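Local coordinates for Rod shape determining protein RodA (Thermus thermophilus, PDB 6BAR), which is a membrane-embedded SEDS-family peptidoglycan glycosyltransferase that probably polymerises lipid-linked disaccharide-peptide units for cell wall elongation, at residues L116-A121 / A134-L139; L138-V143 / V158-V163. One frame throughout, in Å; residues are numbered along the deposited sequence.

Contact 1: L116-A121 / A134-L139; sequences LALAKA and ALPALL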
loop_
_atom_site.group_PDB
_atom_site.type_symbol
_atom_site.label_atom_id
_atom_site.label_comp_id
_atom_site.label_asym_id
_atom_site.label_seq_id
_atom_site.Cartn_x
_atom_site.Cartn_y
_atom_site.Cartn_z
ATOM N N LEU A 116 -6.456 -8.634 -5.279
ATOM C CA LEU A 116 -7.264 -9.842 -5.104
ATOM C C LEU A 116 -7.776 -10.376 -6.438
ATOM O O LEU A 116 -7.686 -11.580 -6.712
ATOM C CB LEU A 116 -8.433 -9.566 -4.162
ATOM C CG LEU A 116 -8.042 -9.485 -2.687
ATOM C CD1 LEU A 116 -9.226 -9.105 -1.806
ATOM C CD2 LEU A 116 -7.447 -10.810 -2.252
ATOM N N ALA A 117 -8.327 -9.497 -7.280
ATOM C CA ALA A 117 -8.903 -9.932 -8.549
ATOM C C ALA A 117 -7.849 -10.563 -9.448
ATOM O O ALA A 117 -8.083 -11.614 -10.053
ATOM C CB ALA A 117 -9.579 -8.752 -9.250
ATOM N N LEU A 118 -6.673 -9.938 -9.548
ATOM C CA LEU A 118 -5.628 -10.482 -10.406
ATOM C C LEU A 118 -5.062 -11.775 -9.835
ATOM O O LEU A 118 -4.798 -12.724 -10.585
ATOM C CB LEU A 118 -4.527 -9.443 -10.611
ATOM C CG LEU A 118 -3.734 -9.574 -11.916
ATOM C CD1 LEU A 118 -4.666 -9.548 -13.125
ATOM C CD2 LEU A 118 -2.682 -8.484 -12.030
ATOM N N ALA A 119 -4.892 -11.846 -8.510
ATOM C CA ALA A 119 -4.410 -13.081 -7.904
ATOM C C ALA A 119 -5.364 -14.238 -8.170
ATOM O O ALA A 119 -4.928 -15.333 -8.543
ATOM C CB ALA A 119 -4.204 -12.892 -6.400
ATOM N N LYS A 120 -6.673 -14.013 -7.997
ATOM C CA LYS A 120 -7.636 -15.094 -8.211
ATOM C C LYS A 120 -7.735 -15.466 -9.686
ATOM O O LYS A 120 -7.726 -16.651 -10.032
ATOM C CB LYS A 120 -9.012 -14.710 -7.660
ATOM C CG LYS A 120 -10.067 -15.812 -7.805
ATOM C CD LYS A 120 -11.462 -15.346 -7.376
ATOM C CE LYS A 120 -12.505 -16.466 -7.497
ATOM N NZ LYS A 120 -13.876 -16.043 -7.070
ATOM N N ALA A 121 -7.823 -14.479 -10.578
ATOM C CA ALA A 121 -7.930 -14.809 -11.992
ATOM C C ALA A 121 -6.635 -15.357 -12.577
ATOM O O ALA A 121 -6.658 -15.848 -13.709
ATOM C CB ALA A 121 -8.380 -13.585 -12.799
ATOM N N ALA A 134 -3.797 -9.815 -22.230
ATOM C CA ALA A 134 -5.061 -9.091 -22.166
ATOM C C ALA A 134 -5.675 -9.102 -20.776
ATOM O O ALA A 134 -6.183 -8.072 -20.324
ATOM C CB ALA A 134 -6.045 -9.672 -23.183
ATOM N N LEU A 135 -5.664 -10.248 -20.093
ATOM C CA LEU A 135 -6.341 -10.334 -18.799
ATOM C C LEU A 135 -5.787 -9.327 -17.800
ATOM O O LEU A 135 -6.576 -8.513 -17.280
ATOM C CB LEU A 135 -6.282 -11.774 -18.266
ATOM C CG LEU A 135 -7.005 -12.111 -16.966
ATOM C CD1 LEU A 135 -8.519 -11.959 -17.095
ATOM C CD2 LEU A 135 -6.644 -13.528 -16.568
ATOM N N PRO A 136 -4.478 -9.285 -17.508
ATOM C CA PRO A 136 -3.981 -8.201 -16.642
ATOM C C PRO A 136 -4.208 -6.828 -17.240
ATOM O O PRO A 136 -4.482 -5.876 -16.500
ATOM C CB PRO A 136 -2.484 -8.510 -16.497
ATOM C CG PRO A 136 -2.322 -9.903 -16.943
ATOM C CD PRO A 136 -3.378 -10.160 -17.957
ATOM N N ALA A 137 -4.117 -6.703 -18.567
ATOM C CA ALA A 137 -4.409 -5.435 -19.223
ATOM C C ALA A 137 -5.842 -4.988 -18.963
ATOM O O ALA A 137 -6.075 -3.876 -18.483
ATOM C CB ALA A 137 -4.151 -5.548 -20.727
ATOM N N LEU A 138 -6.827 -5.818 -19.306
ATOM C CA LEU A 138 -8.202 -5.352 -19.162
ATOM C C LEU A 138 -8.646 -5.284 -17.712
ATOM O O LEU A 138 -9.693 -4.690 -17.433
ATOM C CB LEU A 138 -9.171 -6.232 -19.957
ATOM C CG LEU A 138 -9.287 -7.729 -19.660
ATOM C CD1 LEU A 138 -10.394 -8.047 -18.649
ATOM C CD2 LEU A 138 -9.504 -8.478 -20.966
ATOM N N LEU A 139 -7.893 -5.869 -16.783
ATOM C CA LEU A 139 -8.224 -5.693 -15.378
ATOM C C LEU A 139 -7.529 -4.493 -14.743
ATOM O O LEU A 139 -8.043 -3.954 -13.757
ATOM C CB LEU A 139 -7.883 -6.962 -14.592
ATOM C CG LEU A 139 -8.811 -8.153 -14.840
ATOM C CD1 LEU A 139 -8.377 -9.303 -13.966
ATOM C CD2 LEU A 139 -10.265 -7.779 -14.565
#
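L139, which packs against L118 across this contact, has its carbonyl O gripped from a third helix. Y73 OH of helix 69-86 donates a hydrogen bond to it. Helix 131-148 is kinked ahead, at P142 and V143, and V143 N makes no bond to the turn before. The Y73 hydroxyl thus gives L139 O a donor that V143 N does not provide.

The contact itself is an antiparallel helix pair in the transmembrane bundle of a SEDS protein. The C-terminal end of helix 106-121 meets an early part of helix 131-148. The segment axes approach to 10.7 Å at 161°. No polar bond joins the two segments; the side chains that meet are all apolar.

L118 carries one half of the contact. Its CG lies anti to the backbone N (chi1 -153°). The CD1 branch ends between two residues of the facing helix. L118 CD1 is 3.8 Å from P136 CA, and P136 CB is also near. The same L118 CD1 is 3.8 Å from L139 CD1, and the two leucine side chains cross obliquely. P136 brings no N-H to the turn before it, and segment 134-139 is kinked there.

A121 carries the other half. Its CB faces L135 and L139, which are one helical turn apart. Beyond the pair, V163 and V166 of helix 153-170 touch L118, V167 touches P136, and A117 leans on Y73.

L135 reaches A121 through its CD2 branch. L135 CD2 lies 4.1 Å from A121 CB and 3.7 Å from the A121 backbone O.

Contact 2: L138-V143 / V158-V163; sequences LLTLPV and VVLFGV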
loop_
_atom_site.group_PDB
_atom_site.type_symbol
_atom_site.label_atom_id
_atom_site.label_comp_id
_atom_site.label_asym_id
_atom_site.label_seq_id
_atom_site.Cartn_x
_atom_site.Cartn_y
_atom_site.Cartn_z
ATOM N N LEU A 138 -6.827 -5.818 -19.306
ATOM C CA LEU A 138 -8.202 -5.352 -19.162
ATOM C C LEU A 138 -8.646 -5.284 -17.712
ATOM O O LEU A 138 -9.693 -4.690 -17.433
ATOM C CB LEU A 138 -9.171 -6.232 -19.957
ATOM C CG LEU A 138 -9.287 -7.729 -19.660
ATOM C CD1 LEU A 138 -10.394 -8.047 -18.649
ATOM C CD2 LEU A 138 -9.504 -8.478 -20.966
ATOM N N LEU A 139 -7.893 -5.869 -16.783
ATOM C CA LEU A 139 -8.224 -5.693 -15.378
ATOM C C LEU A 139 -7.529 -4.493 -14.743
ATOM O O LEU A 139 -8.043 -3.954 -13.757
ATOM C CB LEU A 139 -7.883 -6.962 -14.592
ATOM C CG LEU A 139 -8.811 -8.153 -14.840
ATOM C CD1 LEU A 139 -8.377 -9.303 -13.966
ATOM C CD2 LEU A 139 -10.265 -7.779 -14.565
ATOM N N THR A 140 -6.388 -4.056 -15.285
ATOM C CA THR A 140 -5.638 -2.924 -14.749
ATOM C C THR A 140 -5.969 -1.606 -15.431
ATOM O O THR A 140 -5.993 -0.562 -14.768
ATOM C CB THR A 140 -4.130 -3.178 -14.883
ATOM O OG1 THR A 140 -3.783 -4.401 -14.226
ATOM C CG2 THR A 140 -3.333 -2.027 -14.268
ATOM N N LEU A 141 -6.202 -1.618 -16.742
ATOM C CA LEU A 141 -6.390 -0.364 -17.462
ATOM C C LEU A 141 -7.557 0.460 -16.938
ATOM O O LEU A 141 -7.382 1.679 -16.801
ATOM C CB LEU A 141 -6.526 -0.637 -18.965
ATOM C CG LEU A 141 -5.209 -1.005 -19.659
ATOM C CD1 LEU A 141 -5.426 -1.225 -21.142
ATOM C CD2 LEU A 141 -4.138 0.054 -19.421
ATOM N N PRO A 142 -8.735 -0.095 -16.625
ATOM C CA PRO A 142 -9.774 0.763 -16.027
ATOM C C PRO A 142 -9.315 1.450 -14.749
ATOM O O PRO A 142 -9.594 2.639 -14.554
ATOM C CB PRO A 142 -10.929 -0.217 -15.777
ATOM C CG PRO A 142 -10.723 -1.294 -16.775
ATOM C CD PRO A 142 -9.234 -1.465 -16.848
ATOM N N VAL A 143 -8.564 0.746 -13.899
ATOM C CA VAL A 143 -8.104 1.340 -12.645
ATOM C C VAL A 143 -7.093 2.449 -12.914
ATOM O O VAL A 143 -7.226 3.561 -12.395
ATOM C CB VAL A 143 -7.526 0.261 -11.712
ATOM C CG1 VAL A 143 -7.121 0.873 -10.377
ATOM C CG2 VAL A 143 -8.540 -0.849 -11.503
ATOM N N VAL A 158 1.868 3.093 -8.175
ATOM C CA VAL A 158 1.805 2.000 -7.204
ATOM C C VAL A 158 1.018 0.831 -7.774
ATOM O O VAL A 158 1.464 -0.323 -7.735
ATOM C CB VAL A 158 1.194 2.483 -5.880
ATOM C CG1 VAL A 158 1.096 1.330 -4.904
ATOM C CG2 VAL A 158 2.028 3.593 -5.294
ATOM N N VAL A 159 -0.167 1.116 -8.315
ATOM C CA VAL A 159 -1.021 0.069 -8.866
ATOM C C VAL A 159 -0.308 -0.670 -9.990
ATOM O O VAL A 159 -0.232 -1.908 -9.993
ATOM C CB VAL A 159 -2.353 0.669 -9.344
ATOM C CG1 VAL A 159 -3.096 -0.322 -10.221
ATOM C CG2 VAL A 159 -3.203 1.080 -8.149
ATOM N N LEU A 160 0.221 0.077 -10.963
ATOM C CA LEU A 160 0.865 -0.547 -12.112
ATOM C C LEU A 160 2.057 -1.389 -11.684
ATOM O O LEU A 160 2.251 -2.503 -12.186
ATOM C CB LEU A 160 1.295 0.522 -13.117
ATOM C CG LEU A 160 1.738 0.041 -14.501
ATOM C CD1 LEU A 160 0.737 -0.951 -15.087
ATOM C CD2 LEU A 160 1.918 1.224 -15.437
ATOM N N PHE A 161 2.862 -0.886 -10.747
ATOM C CA PHE A 161 4.024 -1.641 -10.314
ATOM C C PHE A 161 3.619 -2.892 -9.549
ATOM O O PHE A 161 4.267 -3.937 -9.680
ATOM C CB PHE A 161 4.929 -0.768 -9.460
ATOM C CG PHE A 161 6.095 -1.504 -8.917
ATOM C CD1 PHE A 161 7.222 -1.690 -9.691
ATOM C CD2 PHE A 161 6.053 -2.048 -7.643
ATOM C CE1 PHE A 161 8.298 -2.384 -9.198
ATOM C CE2 PHE A 161 7.123 -2.743 -7.143
ATOM C CZ PHE A 161 8.251 -2.915 -7.920
ATOM N N GLY A 162 2.566 -2.808 -8.741
ATOM C CA GLY A 162 2.024 -4.012 -8.141
ATOM C C GLY A 162 1.652 -5.049 -9.183
ATOM O O GLY A 162 2.048 -6.215 -9.078
ATOM N N VAL A 163 0.885 -4.637 -10.199
ATOM C CA VAL A 163 0.517 -5.555 -11.274
ATOM C C VAL A 163 1.764 -6.141 -11.917
ATOM O O VAL A 163 1.808 -7.328 -12.259
ATOM C CB VAL A 163 -0.371 -4.853 -12.318
ATOM C CG1 VAL A 163 -0.533 -5.743 -13.545
ATOM C CG2 VAL A 163 -1.726 -4.531 -11.728
#
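T140 and V163 meet where two antiparallel helices face each other, and their side chains slide past one another in opposite directions. The helices are 131-148 and 153-170. They form a helical hairpin with a short connection, and segment 158-163 lies in a predicted transmembrane span. The segment axes run at 170° and come within 10.5 Å.

The two branches of T140 do different work. OG1 is anti to the carbonyl carbon and beside the backbone N (chi1 -57°). There it reaches the preceding turn of its own helix and hydrogen-bonds the backbone O of P136. This intrahelical bond satisfies the hydroxyl in an apolar setting. Across the contact the hydroxyl meets carbon alone. It faces both methyl groups of V163, with CG2 the nearer and T140 OG1 3.6 Å from V163 CG1.

The methyl branch of T140 lies anti to the backbone N and packs on the facing helix. T140 CG2 is 3.9 Å from V163 CG2. It also comes within 4.3 Å of L160 CD1. V159 CG1 is a slightly more distant neighbour of the same methyl. T140 is therefore edged by three residues of segment 158-163.

One turn further along, V143 meets V159 methyl to methyl, with V143 CG1 4.2 Å from V159 CG1. The helix is kinked over this turn, where the N atoms of P142 and V143 have no bond to the turn before.

V143 also packs on Y73, L77 and L80 of helix 69-86, and L114 of helix 106-121 touches V159 and V163. L177 and L181 of helix 175-184 close over V163 and L160.

Both contacts use helix 131-148; their ranges overlap at L138 and L139, of which L139 works in contact 1 only. Contact 1 joins this helix to helix 106-121, contact 2 to helix 153-170. Their centres are about 9 Å apart. Contact 1 is partly buried and lies about 18 Å from the centre of the chain. Contact 2 is buried and lies deeper, at about 13 Å. Leucine, alanine and proline make up the first; the second sets a threonine, its hydroxyl bonded within its own helix, among valines and a leucine. The two outer partners of helix 131-148 also touch: L118 CD2 packs 3.8 Å from V163 CG1. Y73 of helix 69-86 borders both.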